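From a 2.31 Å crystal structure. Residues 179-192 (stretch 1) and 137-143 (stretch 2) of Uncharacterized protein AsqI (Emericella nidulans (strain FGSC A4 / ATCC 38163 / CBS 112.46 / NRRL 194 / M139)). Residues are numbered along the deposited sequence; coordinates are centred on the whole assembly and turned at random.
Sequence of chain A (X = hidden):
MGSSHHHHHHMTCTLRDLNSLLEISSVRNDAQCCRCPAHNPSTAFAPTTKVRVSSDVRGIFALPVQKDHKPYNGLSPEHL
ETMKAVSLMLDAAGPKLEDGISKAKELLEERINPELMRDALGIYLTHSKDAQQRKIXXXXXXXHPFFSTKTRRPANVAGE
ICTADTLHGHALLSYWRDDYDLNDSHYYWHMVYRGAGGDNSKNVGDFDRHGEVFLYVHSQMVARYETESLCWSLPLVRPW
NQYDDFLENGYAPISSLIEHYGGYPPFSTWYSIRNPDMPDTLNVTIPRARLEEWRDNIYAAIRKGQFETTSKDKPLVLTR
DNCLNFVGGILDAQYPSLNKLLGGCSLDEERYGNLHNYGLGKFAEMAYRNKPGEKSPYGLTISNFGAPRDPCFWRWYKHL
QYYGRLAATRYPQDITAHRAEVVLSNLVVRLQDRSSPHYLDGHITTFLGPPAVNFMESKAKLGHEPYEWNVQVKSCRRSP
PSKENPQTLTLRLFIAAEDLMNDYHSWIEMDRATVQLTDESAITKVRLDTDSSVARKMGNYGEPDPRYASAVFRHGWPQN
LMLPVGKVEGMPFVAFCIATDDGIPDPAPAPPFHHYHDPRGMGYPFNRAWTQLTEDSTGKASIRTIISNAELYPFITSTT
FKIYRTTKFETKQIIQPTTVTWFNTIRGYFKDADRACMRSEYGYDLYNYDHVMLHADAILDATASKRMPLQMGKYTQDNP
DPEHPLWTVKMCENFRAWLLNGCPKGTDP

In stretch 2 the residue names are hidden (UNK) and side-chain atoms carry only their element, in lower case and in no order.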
# COMPACT_ATOMS: atom_id res chain seq x y z
N ASP A 179 18.31 -9.09 -13.23
CA ASP A 179 19.61 -8.47 -13.48
C ASP A 179 20.40 -9.29 -14.51
O ASP A 179 20.60 -10.50 -14.33
CB ASP A 179 20.39 -8.31 -12.19
CG ASP A 179 21.72 -7.65 -12.42
OD1 ASP A 179 22.64 -8.33 -12.90
OD2 ASP A 179 21.86 -6.44 -12.11
N TYR A 180 20.82 -8.63 -15.58
CA TYR A 180 21.52 -9.29 -16.66
C TYR A 180 22.75 -10.03 -16.16
O TYR A 180 23.02 -11.15 -16.57
CB TYR A 180 21.98 -8.30 -17.75
CG TYR A 180 22.84 -9.01 -18.77
CD1 TYR A 180 22.27 -9.85 -19.72
CD2 TYR A 180 24.24 -8.94 -18.71
CE1 TYR A 180 23.04 -10.55 -20.63
CE2 TYR A 180 25.02 -9.64 -19.62
CZ TYR A 180 24.41 -10.45 -20.57
OH TYR A 180 25.16 -11.15 -21.47
N ASP A 181 23.52 -9.39 -15.29
CA ASP A 181 24.80 -9.95 -14.90
C ASP A 181 24.60 -11.09 -13.90
O ASP A 181 25.39 -12.04 -13.87
CB ASP A 181 25.72 -8.85 -14.35
CG ASP A 181 26.09 -7.83 -15.44
OD1 ASP A 181 26.96 -8.16 -16.28
OD2 ASP A 181 25.51 -6.72 -15.47
N LEU A 182 23.56 -11.02 -13.08
CA LEU A 182 23.22 -12.20 -12.28
C LEU A 182 22.87 -13.34 -13.22
O LEU A 182 23.31 -14.47 -13.05
CB LEU A 182 22.06 -11.91 -11.33
CG LEU A 182 21.45 -13.11 -10.61
CD1 LEU A 182 22.48 -13.81 -9.75
CD2 LEU A 182 20.25 -12.68 -9.76
N ASN A 183 22.08 -13.04 -14.24
CA ASN A 183 21.61 -14.08 -15.12
C ASN A 183 22.73 -14.62 -16.00
O ASN A 183 22.83 -15.85 -16.20
CB ASN A 183 20.46 -13.57 -15.97
CG ASN A 183 19.13 -13.74 -15.28
OD1 ASN A 183 18.52 -14.81 -15.36
ND2 ASN A 183 18.69 -12.71 -14.56
N ASP A 184 23.59 -13.74 -16.49
CA ASP A 184 24.71 -14.24 -17.28
C ASP A 184 25.65 -15.05 -16.39
O ASP A 184 26.19 -16.06 -16.83
CB ASP A 184 25.50 -13.12 -17.98
CG ASP A 184 26.75 -13.66 -18.70
OD1 ASP A 184 26.59 -14.33 -19.74
OD2 ASP A 184 27.88 -13.45 -18.19
N SER A 185 25.86 -14.60 -15.15
CA SER A 185 26.72 -15.34 -14.23
C SER A 185 26.18 -16.75 -13.93
O SER A 185 26.94 -17.73 -13.89
CB SER A 185 26.88 -14.57 -12.92
OG SER A 185 27.26 -15.44 -11.87
N HIS A 186 24.88 -16.82 -13.69
CA HIS A 186 24.21 -18.07 -13.37
C HIS A 186 24.29 -19.02 -14.56
O HIS A 186 24.42 -20.24 -14.41
CB HIS A 186 22.76 -17.78 -12.99
CG HIS A 186 21.92 -19.01 -12.77
ND1 HIS A 186 21.91 -19.70 -11.58
CD2 HIS A 186 21.04 -19.63 -13.59
CE1 HIS A 186 21.05 -20.70 -11.67
NE2 HIS A 186 20.51 -20.68 -12.88
N TYR A 187 24.20 -18.43 -15.74
CA TYR A 187 24.20 -19.15 -17.01
C TYR A 187 25.54 -19.83 -17.25
O TYR A 187 25.60 -20.99 -17.65
CB TYR A 187 23.85 -18.16 -18.11
CG TYR A 187 24.07 -18.54 -19.55
CD1 TYR A 187 23.18 -19.38 -20.23
CD2 TYR A 187 25.11 -17.96 -20.27
CE1 TYR A 187 23.35 -19.67 -21.57
CE2 TYR A 187 25.29 -18.24 -21.61
CZ TYR A 187 24.41 -19.09 -22.26
OH TYR A 187 24.60 -19.37 -23.59
N TYR A 188 26.62 -19.11 -16.97
CA TYR A 188 27.94 -19.68 -17.10
C TYR A 188 28.21 -20.68 -15.97
O TYR A 188 28.88 -21.68 -16.17
CB TYR A 188 29.01 -18.57 -17.13
CG TYR A 188 30.44 -19.08 -17.27
CD1 TYR A 188 30.84 -19.78 -18.42
CD2 TYR A 188 31.38 -18.86 -16.28
CE1 TYR A 188 32.15 -20.25 -18.55
CE2 TYR A 188 32.70 -19.32 -16.41
CZ TYR A 188 33.08 -20.02 -17.54
OH TYR A 188 34.38 -20.47 -17.66
N TRP A 189 27.66 -20.41 -14.79
CA TRP A 189 27.92 -21.25 -13.63
C TRP A 189 27.55 -22.70 -13.92
O TRP A 189 28.24 -23.63 -13.53
CB TRP A 189 27.15 -20.76 -12.41
CG TRP A 189 27.54 -21.42 -11.11
CD1 TRP A 189 28.55 -21.06 -10.29
CD2 TRP A 189 26.93 -22.57 -10.50
NE1 TRP A 189 28.61 -21.90 -9.20
CE2 TRP A 189 27.62 -22.83 -9.31
CE3 TRP A 189 25.85 -23.39 -10.85
CZ2 TRP A 189 27.29 -23.89 -8.46
CZ3 TRP A 189 25.52 -24.45 -10.00
CH2 TRP A 189 26.24 -24.68 -8.82
N HIS A 190 26.43 -22.88 -14.60
CA HIS A 190 25.95 -24.22 -14.88
C HIS A 190 26.85 -24.90 -15.90
O HIS A 190 27.08 -26.11 -15.81
CB HIS A 190 24.49 -24.17 -15.31
CG HIS A 190 23.55 -23.93 -14.17
ND1 HIS A 190 23.61 -24.67 -13.01
CD2 HIS A 190 22.57 -23.02 -14.00
CE1 HIS A 190 22.68 -24.24 -12.17
NE2 HIS A 190 22.04 -23.24 -12.74
N MET A 191 27.39 -24.13 -16.85
CA MET A 191 28.36 -24.70 -17.76
C MET A 191 29.59 -25.14 -16.97
O MET A 191 30.14 -26.21 -17.22
CB MET A 191 28.75 -23.71 -18.85
CG MET A 191 27.57 -23.25 -19.68
SD MET A 191 28.11 -22.05 -20.89
CE MET A 191 26.58 -21.30 -21.39
N VAL A 192 30.00 -24.32 -16.02
CA VAL A 192 31.14 -24.67 -15.18
C VAL A 192 30.86 -25.92 -14.37
O VAL A 192 31.64 -26.88 -14.38
CB VAL A 192 31.52 -23.53 -14.23
CG1 VAL A 192 32.43 -24.04 -13.10
CG2 VAL A 192 32.20 -22.43 -15.00
N UNK A 137 35.52 -18.56 -25.56
CA UNK A 137 34.56 -18.72 -24.48
C UNK A 137 33.16 -18.95 -25.02
O UNK A 137 32.87 -18.58 -26.15
c UNK A 137 38.32 -16.76 -21.70
c UNK A 137 37.74 -18.02 -21.64
c UNK A 137 36.47 -15.97 -22.99
c UNK A 137 35.88 -17.23 -22.93
c UNK A 137 37.69 -15.74 -22.37
c UNK A 137 36.53 -18.25 -22.25
c UNK A 137 34.57 -17.48 -23.60
N UNK A 138 32.30 -19.58 -24.21
CA UNK A 138 30.88 -19.59 -24.59
C UNK A 138 30.39 -18.15 -24.67
O UNK A 138 30.87 -17.31 -23.91
c UNK A 138 32.58 -20.41 -23.03
c UNK A 138 30.20 -20.38 -23.47
c UNK A 138 31.25 -20.56 -22.40
N UNK A 139 29.46 -17.86 -25.59
CA UNK A 139 29.02 -16.47 -25.81
C UNK A 139 28.37 -15.85 -24.58
O UNK A 139 27.92 -16.56 -23.68
c UNK A 139 28.32 -17.90 -27.62
c UNK A 139 27.99 -16.60 -26.95
c UNK A 139 28.81 -18.80 -26.52
N UNK A 140 28.34 -14.52 -24.53
CA UNK A 140 27.51 -13.80 -23.57
C UNK A 140 26.07 -14.30 -23.61
O UNK A 140 25.61 -14.67 -24.68
c UNK A 140 27.60 -12.34 -24.05
c UNK A 140 28.96 -12.25 -24.68
c UNK A 140 29.22 -13.61 -25.30
N UNK A 141 25.38 -14.32 -22.48
CA UNK A 141 23.96 -14.68 -22.46
C UNK A 141 23.18 -13.80 -23.43
O UNK A 141 22.14 -14.21 -23.95
c UNK A 141 21.85 -14.71 -20.91
c UNK A 141 21.37 -14.31 -19.50
c UNK A 141 23.37 -14.55 -21.05
c UNK A 141 21.46 -16.12 -21.21
N UNK A 142 23.70 -12.60 -23.68
CA UNK A 142 23.02 -11.66 -24.55
C UNK A 142 22.88 -12.19 -25.97
O UNK A 142 21.99 -11.77 -26.71
n UNK A 142 21.15 -7.99 -26.90
c UNK A 142 22.78 -9.21 -25.04
c UNK A 142 23.42 -8.07 -25.82
c UNK A 142 22.35 -7.19 -26.52
c UNK A 142 23.75 -10.32 -24.59
N UNK A 143 23.75 -13.11 -26.37
CA UNK A 143 23.67 -13.68 -27.71
C UNK A 143 22.59 -14.74 -27.86
O UNK A 143 22.28 -15.13 -28.99
c UNK A 143 26.07 -13.21 -28.44
n UNK A 143 27.17 -13.64 -29.06
c UNK A 143 25.02 -14.27 -28.14
o UNK A 143 25.88 -12.03 -28.15
O HOH W 1 24.50 -17.53 -25.60

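Position 137 carries seven side-chain carbons and no heteroatom: one carbon attached to CA, then a closed ring of six. The nearest approach is from a ring carbon to Tyr188 OH, 5.5 Å, beyond contact range. A hydroxyl, which would mark a tyrosine, is absent, so the residue is Phe137. It takes no part in the contact.

At position 138 three carbons close a ring onto the backbone N. CA-to-CB points toward the helix, and CB lies 3.7 Å from Met191 SD. The closed ring makes this Pro138; its CG also meets Tyr188 CE1 at 4.0 Å, near the plane of the tyrosine ring and therefore at its edge.

Position 139 repeats the pattern of three carbons returning to N, but here the nearest side-chain carbon, the ring carbon bonded to N, lies 5.2 Å from Tyr187 OH. The approach is made by the backbone instead: the carbonyl O of 139 lies 3.7 Å from Tyr187 CE2, at the ring edge. The residue is Pro139.

Position 140 has the same three-carbon ring closed on N. Its CB comes within 3.7 Å of Tyr180 OH, and the residue is Pro140. A water links its backbone to the helix, donating to Pro140 O at 3.2 Å and hydrogen-bonding with Tyr187 OH at 2.7 Å.

Position 141 shows four carbons forked at the second, with no ring or heteroatom. One terminal carbon lies over the face of the Tyr187 ring, the other 3.7 Å from Asn183 CB. A fork at the second carbon, rather than at the first, separates leucine from isoleucine, so this is Leu141. Its chi1 is t and its chi2 p. CD1 sits 3.9 Å from the centroid of the Tyr187 ring and 13° off the normal, a CH-pi contact, while CD2 is the carbon near Asn183.

Position 142 has four carbons in a row ending in nitrogen; its CB lies 3.5 Å from Tyr180 OH and the chain then leads away from the helix. This is Lys142. Its backbone N donates to Tyr180 OH at 3.0 Å; the 134° angle makes this a weak hydrogen bond.

At position 143 there are two carbons, the second bearing one oxygen and one nitrogen. The side-chain oxygen, its nearest atom, is 6.8 Å from Tyr180 OH, out of contact. An amide one carbon beyond CA's first substituent means Asn143. The backbone N donates to Pro140 O at 3.0 Å, helping to close the short 3-10 turn.

The contact therefore combines a polar anchor with apolar packing, burying 439 Å² in total. Leu141 N donates to Asp184 OD1 at 3.0 Å and 159°, a nearly straight bond that fixes the backbone where the turn begins. Tyr180 OH is also near Leu141 N, at 3.3 Å, but the angle is poor and no bond is assigned. Around this anchor, Leu141 contributes the largest covered area, 113 Å², and packs on Tyr187, while Pro138 extends the apolar surface along the helix to Tyr188 and Met191.

Stretch 2, residues 137-143: FPPPLKN
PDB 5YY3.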